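Local coordinates for protein pyruvate-formate lyase-activating enzyme (Bacteroides vulgatus ATCC 8482, PDB 3CAN) that belongs to the radical SAM superfamily, whose members build on a TIM-barrel-related arrangement of parallel strands and helices, at residues Val48-Leu62 against Asn84-Arg98. Numbering follows the deposited sequence.
Sequences VDEVMRNCELLLIDL and NIRRVAEADFPYYIR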
ATOM      1  N   VAL A  48     -20.380   8.122   3.535  1.00 20.03           N
ATOM      2  CA  VAL A  48     -19.447   8.390   2.442  1.00 20.18           C
ATOM      3  C   VAL A  48     -19.281   9.903   2.305  1.00 19.47           C
ATOM      4  O   VAL A  48     -18.184  10.396   2.180  1.00 19.21           O
ATOM      5  CB  VAL A  48     -19.923   7.788   1.106  1.00 20.38           C
ATOM      6  CG1 VAL A  48     -18.962   8.171  -0.034  1.00 20.91           C
ATOM      7  CG2 VAL A  48     -20.058   6.258   1.219  1.00 20.69           C
ATOM      8  N   ASP A  49     -20.383  10.640   2.351  1.00 19.47           N
ATOM      9  CA  ASP A  49     -20.326  12.105   2.248  1.00 19.29           C
ATOM     10  C   ASP A  49     -19.500  12.731   3.375  1.00 19.05           C
ATOM     11  O   ASP A  49     -18.677  13.627   3.124  1.00 18.76           O
ATOM     12  CB  ASP A  49     -21.738  12.700   2.268  1.00 19.35           C
ATOM     13  CG  ASP A  49     -22.526  12.400   1.015  1.00 21.00           C
ATOM     14  OD1 ASP A  49     -21.951  11.896   0.030  1.00 23.25           O
ATOM     15  OD2 ASP A  49     -23.748  12.684   1.022  1.00 21.74           O
ATOM     16  N   GLU A  50     -19.703  12.262   4.605  1.00 18.81           N
ATOM     17  CA  GLU A  50     -18.971  12.799   5.755  0.50 18.65           C
ATOM     18  C   GLU A  50     -17.487  12.441   5.687  1.00 18.09           C
ATOM     19  O   GLU A  50     -16.644  13.252   6.038  1.00 17.97           O
ATOM     20  CB  GLU A  50     -19.571  12.316   7.078  0.50 18.90           C
ATOM     21  CG  GLU A  50     -18.970  12.970   8.336  0.50 19.71           C
ATOM     22  CD  GLU A  50     -19.222  14.477   8.439  0.50 21.67           C
ATOM     23  OE1 GLU A  50     -20.164  14.990   7.797  0.50 20.94           O
ATOM     24  OE2 GLU A  50     -18.468  15.154   9.178  0.50 24.33           O
ATOM     25  N   VAL A  51     -17.168  11.227   5.240  1.00 17.64           N
ATOM     26  CA  VAL A  51     -15.764  10.842   5.034  1.00 17.70           C
ATOM     27  C   VAL A  51     -15.100  11.774   4.013  1.00 17.50           C
ATOM     28  O   VAL A  51     -14.011  12.287   4.251  1.00 16.80           O
ATOM     29  CB  VAL A  51     -15.613   9.374   4.590  1.00 17.77           C
ATOM     30  CG1 VAL A  51     -14.170   9.110   4.104  1.00 18.20           C
ATOM     31  CG2 VAL A  51     -15.962   8.433   5.758  1.00 18.28           C
HETATM   32  N   MSE A  52     -15.778  12.046   2.901  1.00 17.84           N
HETATM   33  CA  MSE A  52     -15.237  12.973   1.897  1.00 17.96           C
HETATM   34  C   MSE A  52     -14.983  14.384   2.448  1.00 18.03           C
HETATM   35  O   MSE A  52     -14.038  15.049   2.045  1.00 18.54           O
HETATM   36  CB  MSE A  52     -16.140  13.029   0.666  1.00 17.98           C
HETATM   37  CG  MSE A  52     -16.078  11.794  -0.198  1.00 18.34           C
HETATM   38 SE   MSE A  52     -17.024  12.012  -1.892  0.80 21.13          SE
HETATM   39  CE  MSE A  52     -18.844  11.969  -1.236  1.00 19.53           C
ATOM     40  N   ARG A  53     -15.805  14.839   3.386  1.00 17.06           N
ATOM     41  CA  ARG A  53     -15.575  16.132   4.002  1.00 17.39           C
ATOM     42  C   ARG A  53     -14.322  16.166   4.885  1.00 16.89           C
ATOM     43  O   ARG A  53     -13.838  17.251   5.237  1.00 16.46           O
ATOM     44  CB  ARG A  53     -16.799  16.553   4.815  1.00 17.69           C
ATOM     45  CG  ARG A  53     -17.949  17.012   3.956  1.00 19.62           C
ATOM     46  CD  ARG A  53     -19.006  17.710   4.790  1.00 21.74           C
ATOM     47  NE  ARG A  53     -19.929  16.750   5.362  1.00 26.75           N
ATOM     48  CZ  ARG A  53     -20.992  16.249   4.731  1.00 27.12           C
ATOM     49  NH1 ARG A  53     -21.753  15.362   5.340  1.00 26.35           N
ATOM     50  NH2 ARG A  53     -21.307  16.617   3.492  1.00 30.86           N
ATOM     51  N   ASN A  54     -13.783  14.990   5.213  1.00 15.26           N
ATOM     52  CA  ASN A  54     -12.705  14.881   6.182  1.00 15.54           C
ATOM     53  C   ASN A  54     -11.524  14.049   5.685  1.00 14.98           C
ATOM     54  O   ASN A  54     -10.818  13.418   6.468  1.00 14.17           O
ATOM     55  CB  ASN A  54     -13.259  14.325   7.488  1.00 15.24           C
ATOM     56  CG  ASN A  54     -14.271  15.271   8.132  1.00 15.81           C
ATOM     57  OD1 ASN A  54     -13.901  16.316   8.688  1.00 16.78           O
ATOM     58  ND2 ASN A  54     -15.551  14.920   8.034  1.00 15.57           N
ATOM     59  N   CYS A  55     -11.302  14.064   4.376  1.00 14.41           N
ATOM     60  CA  CYS A  55     -10.095  13.444   3.839  1.00 14.48           C
ATOM     61  C   CYS A  55      -9.751  14.025   2.492  1.00 14.34           C
ATOM     62  O   CYS A  55     -10.487  14.863   1.958  1.00 14.48           O
ATOM     63  CB  CYS A  55     -10.215  11.918   3.795  1.00 14.81           C
ATOM     64  SG  CYS A  55     -11.297  11.267   2.497  1.00 15.55           S
ATOM     65  N   GLU A  56      -8.610  13.599   1.968  1.00 14.18           N
ATOM     66  CA  GLU A  56      -8.074  14.095   0.713  1.00 14.74           C
ATOM     67  C   GLU A  56      -8.334  13.173  -0.485  1.00 14.90           C
ATOM     68  O   GLU A  56      -8.291  13.632  -1.628  1.00 15.04           O
ATOM     69  CB  GLU A  56      -6.568  14.305   0.852  1.00 14.87           C
ATOM     70  CG  GLU A  56      -6.167  15.582   1.503  1.00 15.19           C
ATOM     71  CD  GLU A  56      -6.501  15.671   2.972  1.00 16.94           C
ATOM     72  OE1 GLU A  56      -6.339  14.691   3.725  1.00 13.48           O
ATOM     73  OE2 GLU A  56      -6.898  16.764   3.398  1.00 17.85           O
ATOM     74  N   LEU A  57      -8.568  11.879  -0.234  1.00 15.11           N
ATOM     75  CA  LEU A  57      -8.590  10.864  -1.285  1.00 15.50           C
ATOM     76  C   LEU A  57      -9.356   9.641  -0.820  1.00 15.39           C
ATOM     77  O   LEU A  57      -9.176   9.201   0.325  1.00 15.01           O
ATOM     78  CB  LEU A  57      -7.149  10.433  -1.593  1.00 16.06           C
ATOM     79  CG  LEU A  57      -6.920   9.367  -2.644  1.00 16.51           C
ATOM     80  CD1 LEU A  57      -7.330   9.899  -4.027  1.00 19.04           C
ATOM     81  CD2 LEU A  57      -5.438   8.922  -2.648  1.00 17.35           C
ATOM     82  N   LEU A  58     -10.199   9.090  -1.694  1.00 14.64           N
ATOM     83  CA  LEU A  58     -10.848   7.818  -1.420  1.00 15.07           C
ATOM     84  C   LEU A  58     -10.160   6.718  -2.208  1.00 14.66           C
ATOM     85  O   LEU A  58      -9.659   6.945  -3.318  1.00 14.05           O
ATOM     86  CB  LEU A  58     -12.332   7.841  -1.794  1.00 15.63           C
ATOM     87  CG  LEU A  58     -13.302   8.755  -1.048  1.00 16.36           C
ATOM     88  CD1 LEU A  58     -14.736   8.293  -1.262  1.00 16.15           C
ATOM     89  CD2 LEU A  58     -12.979   8.907   0.453  1.00 15.58           C
ATOM     90  N   LEU A  59     -10.144   5.526  -1.624  1.00 14.61           N
ATOM     91  CA  LEU A  59      -9.603   4.326  -2.250  1.00 15.40           C
ATOM     92  C   LEU A  59     -10.739   3.326  -2.334  1.00 15.89           C
ATOM     93  O   LEU A  59     -11.426   3.089  -1.346  1.00 15.60           O
ATOM     94  CB  LEU A  59      -8.473   3.737  -1.395  1.00 15.99           C
ATOM     95  CG  LEU A  59      -7.392   4.716  -0.937  1.00 16.49           C
ATOM     96  CD1 LEU A  59      -6.465   4.057   0.076  1.00 17.60           C
ATOM     97  CD2 LEU A  59      -6.602   5.251  -2.146  1.00 17.15           C
ATOM     98  N   ILE A  60     -10.978   2.765  -3.512  1.00 15.24           N
ATOM     99  CA  ILE A  60     -12.003   1.729  -3.636  1.00 15.66           C
ATOM    100  C   ILE A  60     -11.463   0.557  -4.435  1.00 14.90           C
ATOM    101  O   ILE A  60     -10.869   0.759  -5.497  1.00 13.99           O
ATOM    102  CB  ILE A  60     -13.297   2.269  -4.308  1.00 15.81           C
ATOM    103  CG1 ILE A  60     -13.861   3.447  -3.515  1.00 17.22           C
ATOM    104  CG2 ILE A  60     -14.349   1.168  -4.400  1.00 15.84           C
ATOM    105  CD1 ILE A  60     -14.971   4.248  -4.225  1.00 17.97           C
ATOM    106  N   ASP A  61     -11.691  -0.659  -3.933  1.00 14.71           N
ATOM    107  CA  ASP A  61     -11.318  -1.887  -4.631  1.00 15.88           C
ATOM    108  C   ASP A  61     -12.434  -2.255  -5.605  1.00 16.17           C
ATOM    109  O   ASP A  61     -13.611  -2.213  -5.248  1.00 16.19           O
ATOM    110  CB  ASP A  61     -11.154  -3.056  -3.654  1.00 16.99           C
ATOM    111  CG  ASP A  61      -9.938  -2.933  -2.781  1.00 19.69           C
ATOM    112  OD1 ASP A  61      -9.128  -2.014  -2.979  1.00 20.22           O
ATOM    113  OD2 ASP A  61      -9.800  -3.775  -1.871  1.00 23.57           O
ATOM    114  N   LEU A  62     -12.055  -2.632  -6.820  1.00 15.77           N
ATOM    115  CA  LEU A  62     -13.005  -3.163  -7.795  1.00 15.58           C
ATOM    116  C   LEU A  62     -12.540  -4.553  -8.227  1.00 15.47           C
ATOM    117  O   LEU A  62     -11.917  -4.725  -9.269  1.00 15.34           O
ATOM    118  CB  LEU A  62     -13.106  -2.215  -8.979  1.00 15.60           C
ATOM    119  CG  LEU A  62     -14.150  -2.523 -10.043  1.00 16.45           C
ATOM    120  CD1 LEU A  62     -15.536  -2.608  -9.392  1.00 18.50           C
ATOM    121  CD2 LEU A  62     -14.105  -1.464 -11.138  1.00 17.30           C
ATOM    122  N   ASN A  84     -21.103   2.980  -4.581  1.00 21.60           N
ATOM    123  CA  ASN A  84     -20.150   3.869  -3.896  1.00 22.16           C
ATOM    124  C   ASN A  84     -19.174   4.555  -4.843  1.00 21.68           C
ATOM    125  O   ASN A  84     -18.835   5.734  -4.661  1.00 21.64           O
ATOM    126  CB  ASN A  84     -19.357   3.096  -2.839  1.00 22.84           C
ATOM    127  CG  ASN A  84     -20.163   2.827  -1.583  1.00 25.41           C
ATOM    128  OD1 ASN A  84     -21.250   3.393  -1.396  1.00 31.48           O
ATOM    129  ND2 ASN A  84     -19.666   1.913  -0.735  1.00 23.50           N
ATOM    130  N   ILE A  85     -18.708   3.821  -5.841  1.00 19.89           N
ATOM    131  CA  ILE A  85     -17.819   4.398  -6.825  1.00 19.32           C
ATOM    132  C   ILE A  85     -18.568   5.482  -7.585  1.00 19.00           C
ATOM    133  O   ILE A  85     -18.050   6.580  -7.786  1.00 19.05           O
ATOM    134  CB  ILE A  85     -17.234   3.347  -7.802  1.00 18.94           C
ATOM    135  CG1 ILE A  85     -16.377   2.321  -7.044  1.00 19.35           C
ATOM    136  CG2 ILE A  85     -16.436   4.047  -8.881  1.00 19.63           C
ATOM    137  CD1 ILE A  85     -16.016   1.089  -7.857  1.00 17.90           C
ATOM    138  N   ARG A  86     -19.809   5.195  -7.988  1.00 19.08           N
ATOM    139  CA  ARG A  86     -20.601   6.207  -8.680  1.00 19.49           C
ATOM    140  C   ARG A  86     -20.816   7.437  -7.793  1.00 19.78           C
ATOM    141  O   ARG A  86     -20.717   8.563  -8.269  1.00 18.63           O
ATOM    142  CB  ARG A  86     -21.945   5.640  -9.140  1.00 19.56           C
ATOM    143  CG  ARG A  86     -22.764   6.601  -9.997  1.00 19.94           C
ATOM    144  CD  ARG A  86     -23.937   5.878 -10.657  1.00 20.35           C
ATOM    145  NE  ARG A  86     -23.482   4.956 -11.693  1.00 19.68           N
ATOM    146  CZ  ARG A  86     -23.094   5.322 -12.909  1.00 22.22           C
ATOM    147  NH1 ARG A  86     -23.125   6.600 -13.287  1.00 24.93           N
ATOM    148  NH2 ARG A  86     -22.688   4.407 -13.762  1.00 22.24           N
ATOM    149  N   ARG A  87     -21.086   7.220  -6.506  1.00 20.11           N
ATOM    150  CA  ARG A  87     -21.347   8.349  -5.612  1.00 20.86           C
ATOM    151  C   ARG A  87     -20.136   9.269  -5.485  1.00 20.46           C
ATOM    152  O   ARG A  87     -20.287  10.496  -5.533  1.00 20.25           O
ATOM    153  CB  ARG A  87     -21.818   7.896  -4.232  1.00 21.46           C
ATOM    154  CG  ARG A  87     -22.543   9.027  -3.503  1.00 22.74           C
ATOM    155  CD  ARG A  87     -23.074   8.614  -2.155  1.00 23.22           C
ATOM    156  NE  ARG A  87     -23.714   9.753  -1.485  1.00 24.56           N
ATOM    157  CZ  ARG A  87     -24.972  10.153  -1.695  1.00 25.72           C
ATOM    158  NH1 ARG A  87     -25.448  11.203  -1.034  1.00 23.83           N
ATOM    159  NH2 ARG A  87     -25.764   9.508  -2.548  1.00 26.56           N
ATOM    160  N   VAL A  88     -18.950   8.692  -5.331  1.00 19.89           N
ATOM    161  CA  VAL A  88     -17.734   9.479  -5.235  0.50 19.80           C
ATOM    162  C   VAL A  88     -17.473  10.243  -6.538  1.00 19.42           C
ATOM    163  O   VAL A  88     -17.129  11.432  -6.519  1.00 19.12           O
ATOM    164  CB  VAL A  88     -16.542   8.593  -4.853  0.50 19.79           C
ATOM    165  CG1 VAL A  88     -15.269   9.414  -4.736  0.50 19.38           C
ATOM    166  CG2 VAL A  88     -16.850   7.857  -3.529  0.50 19.11           C
ATOM    167  N   ALA A  89     -17.658   9.564  -7.664  1.00 19.15           N
ATOM    168  CA  ALA A  89     -17.492  10.193  -8.974  1.00 19.49           C
ATOM    169  C   ALA A  89     -18.449  11.376  -9.162  1.00 19.65           C
ATOM    170  O   ALA A  89     -18.049  12.450  -9.658  1.00 19.03           O
ATOM    171  CB  ALA A  89     -17.693   9.163 -10.071  1.00 18.82           C
ATOM    172  N   GLU A  90     -19.712  11.184  -8.765  1.00 19.41           N
ATOM    173  CA  GLU A  90     -20.733  12.239  -8.902  1.00 19.87           C
ATOM    174  C   GLU A  90     -20.496  13.421  -7.956  1.00 19.71           C
ATOM    175  O   GLU A  90     -20.958  14.541  -8.213  1.00 19.67           O
ATOM    176  CB  GLU A  90     -22.138  11.666  -8.673  1.00 20.09           C
ATOM    177  CG  GLU A  90     -22.622  10.793  -9.820  1.00 21.03           C
ATOM    178  CD  GLU A  90     -23.977  10.138  -9.572  1.00 22.17           C
ATOM    179  OE1 GLU A  90     -24.516  10.227  -8.445  1.00 27.40           O
ATOM    180  OE2 GLU A  90     -24.500   9.519 -10.516  1.00 24.70           O
ATOM    181  N   ALA A  91     -19.776  13.161  -6.870  1.00 18.96           N
ATOM    182  CA  ALA A  91     -19.370  14.189  -5.916  1.00 19.11           C
ATOM    183  C   ALA A  91     -18.150  14.984  -6.383  1.00 19.15           C
ATOM    184  O   ALA A  91     -17.743  15.915  -5.701  1.00 19.42           O
ATOM    185  CB  ALA A  91     -19.087  13.552  -4.564  1.00 18.74           C
ATOM    186  N   ASP A  92     -17.588  14.623  -7.539  1.00 19.28           N
ATOM    187  CA  ASP A  92     -16.399  15.251  -8.109  1.00 19.30           C
ATOM    188  C   ASP A  92     -15.222  15.254  -7.127  1.00 18.96           C
ATOM    189  O   ASP A  92     -14.576  16.271  -6.920  1.00 19.41           O
ATOM    190  CB  ASP A  92     -16.708  16.673  -8.589  1.00 20.12           C
ATOM    191  CG  ASP A  92     -15.619  17.237  -9.491  1.00 21.30           C
ATOM    192  OD1 ASP A  92     -14.915  16.453 -10.170  1.00 23.17           O
ATOM    193  OD2 ASP A  92     -15.496  18.473  -9.539  1.00 24.88           O
ATOM    194  N   PHE A  93     -14.983  14.100  -6.519  1.00 18.28           N
ATOM    195  CA  PHE A  93     -14.009  13.953  -5.449  1.00 17.91           C
ATOM    196  C   PHE A  93     -12.924  12.959  -5.896  1.00 17.38           C
ATOM    197  O   PHE A  93     -13.239  11.970  -6.557  1.00 17.04           O
ATOM    198  CB  PHE A  93     -14.716  13.471  -4.180  1.00 17.60           C
ATOM    199  CG  PHE A  93     -13.857  13.509  -2.952  1.00 17.67           C
ATOM    200  CD1 PHE A  93     -13.789  14.645  -2.165  1.00 18.04           C
ATOM    201  CD2 PHE A  93     -13.093  12.412  -2.586  1.00 17.47           C
ATOM    202  CE1 PHE A  93     -12.982  14.672  -1.040  1.00 16.95           C
ATOM    203  CE2 PHE A  93     -12.300  12.449  -1.453  1.00 16.52           C
ATOM    204  CZ  PHE A  93     -12.239  13.577  -0.695  1.00 17.10           C
ATOM    205  N   PRO A  94     -11.639  13.226  -5.551  1.00 16.96           N
ATOM    206  CA  PRO A  94     -10.575  12.343  -6.010  1.00 16.63           C
ATOM    207  C   PRO A  94     -10.652  10.927  -5.431  1.00 15.94           C
ATOM    208  O   PRO A  94     -10.837  10.748  -4.218  1.00 15.66           O
ATOM    209  CB  PRO A  94      -9.286  13.023  -5.535  1.00 16.82           C
ATOM    210  CG  PRO A  94      -9.665  14.224  -4.822  1.00 16.93           C
ATOM    211  CD  PRO A  94     -11.119  14.368  -4.767  1.00 17.27           C
ATOM    212  N   TYR A  95     -10.486   9.943  -6.302  1.00 14.67           N
ATOM    213  CA  TYR A  95     -10.451   8.556  -5.872  1.00 14.27           C
ATOM    214  C   TYR A  95      -9.486   7.737  -6.708  1.00 14.26           C
ATOM    215  O   TYR A  95      -9.225   8.054  -7.887  1.00 14.53           O
ATOM    216  CB  TYR A  95     -11.861   7.939  -5.893  1.00 14.07           C
ATOM    217  CG  TYR A  95     -12.502   7.790  -7.271  1.00 13.66           C
ATOM    218  CD1 TYR A  95     -12.603   6.546  -7.879  1.00 13.27           C
ATOM    219  CD2 TYR A  95     -13.022   8.889  -7.942  1.00 14.80           C
ATOM    220  CE1 TYR A  95     -13.189   6.396  -9.129  1.00 13.92           C
ATOM    221  CE2 TYR A  95     -13.619   8.747  -9.199  1.00 13.35           C
ATOM    222  CZ  TYR A  95     -13.694   7.506  -9.779  1.00 13.78           C
ATOM    223  OH  TYR A  95     -14.283   7.371 -11.018  1.00 14.06           O
ATOM    224  N   TYR A  96      -8.966   6.680  -6.091  1.00 14.50           N
ATOM    225  CA  TYR A  96      -8.182   5.657  -6.765  1.00 14.89           C
ATOM    226  C   TYR A  96      -9.013   4.377  -6.798  1.00 15.03           C
ATOM    227  O   TYR A  96      -9.740   4.068  -5.842  1.00 15.05           O
ATOM    228  CB  TYR A  96      -6.901   5.299  -5.993  1.00 16.22           C
ATOM    229  CG  TYR A  96      -5.767   6.294  -5.943  1.00 17.93           C
ATOM    230  CD1 TYR A  96      -5.881   7.587  -6.423  1.00 18.93           C
ATOM    231  CD2 TYR A  96      -4.565   5.927  -5.341  1.00 19.78           C
ATOM    232  CE1 TYR A  96      -4.802   8.488  -6.333  1.00 18.68           C
ATOM    233  CE2 TYR A  96      -3.498   6.803  -5.253  1.00 20.23           C
ATOM    234  CZ  TYR A  96      -3.623   8.078  -5.753  1.00 19.31           C
ATOM    235  OH  TYR A  96      -2.553   8.933  -5.643  1.00 19.88           O
ATOM    236  N   ILE A  97      -8.859   3.619  -7.878  1.00 14.80           N
ATOM    237  CA  ILE A  97      -9.424   2.283  -7.980  1.00 15.11           C
ATOM    238  C   ILE A  97      -8.282   1.265  -7.935  1.00 15.54           C
ATOM    239  O   ILE A  97      -7.295   1.402  -8.652  1.00 16.63           O
ATOM    240  CB  ILE A  97     -10.218   2.108  -9.288  1.00 15.15           C
ATOM    241  CG1 ILE A  97     -11.452   3.015  -9.277  1.00 15.21           C
ATOM    242  CG2 ILE A  97     -10.623   0.633  -9.469  1.00 15.96           C
ATOM    243  CD1 ILE A  97     -12.565   2.586  -8.300  1.00 15.86           C
ATOM    244  N   ARG A  98      -8.420   0.253  -7.087  1.00 15.67           N
ATOM    245  CA  ARG A  98      -7.470  -0.837  -7.012  1.00 16.91           C
ATOM    246  C   ARG A  98      -8.105  -2.132  -7.492  1.00 17.21           C
ATOM    247  O   ARG A  98      -9.216  -2.469  -7.090  1.00 16.60           O
ATOM    248  CB  ARG A  98      -6.949  -0.990  -5.588  1.00 17.70           C
ATOM    249  CG  ARG A  98      -6.231   0.256  -5.104  1.00 22.49           C
ATOM    250  CD  ARG A  98      -7.151   1.124  -4.282  1.00 28.60           C
ATOM    251  NE  ARG A  98      -7.289   0.551  -2.941  1.00 32.33           N
ATOM    252  CZ  ARG A  98      -6.379   0.677  -1.973  1.00 34.10           C
ATOM    253  NH1 ARG A  98      -5.260   1.376  -2.178  1.00 34.57           N
ATOM    254  NH2 ARG A  98      -6.597   0.115  -0.784  1.00 33.81           N
TER
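L58 and I60 of strand 57-61 exchange backbone hydrogen bonds with P94, Y96 and R98, pairing the strand in parallel with 95-98. L58 N donates to P94 O and L58 O accepts from Y96 N (2.9 Å); I60 repeats the pattern with Y96 O and R98 N, and L62 N closes the ladder on R98 O. Proline has no N-H to give, and position 94 needs only an acceptor for L58. The alternate amides of 57-61 turn to the other neighbour: L57 and L59 bond to strand 35-38 and the residues just after it, and D61 N is taken by the hydroxyl of T40.

On the face carrying L58 and I60, branched aliphatic chains pack against helix 84-90, I60 CG2 lying 3.5 Å from I85 CG1. The flat F93 ring has P94 CD over one face, offset toward the rim, and CG of selenomethionine M52 over the other, 3.9 Å from the centroid. M52 SE stands obliquely, a Met-aromatic contact, and the bend at chi3 (-72°) brings CE within 3.7 Å of A91 CB. C55 O meets the ring's edge at CZ.

On the face carrying L59 and D61, L57 CD2 sits over the Y96 ring. Bends at chi2 and chi3 fold R98 back, its flat guanidinium spreading across L59 CB while NE makes a bent salt-bridge hydrogen bond to D61 OD1 (3.2 Å), tilted from the guanidinium plane.

Between the helices, arginine's length lets extended R87 reach D49 in a bidentate salt bridge. NE meets OD1 well out of the carboxylate plane; NH1 meets OD2 at 3.1 Å, almost straight (177°), both on syn sides. N84 ND2 instead serves the carbonyls of T40 and L42.

Directional bonds thus fix the strand register, one charge pair links the helices and another the strands, while apolar packing joins helices to sheet, as expected of successive beta-alpha units in a TIM-barrel-like fold.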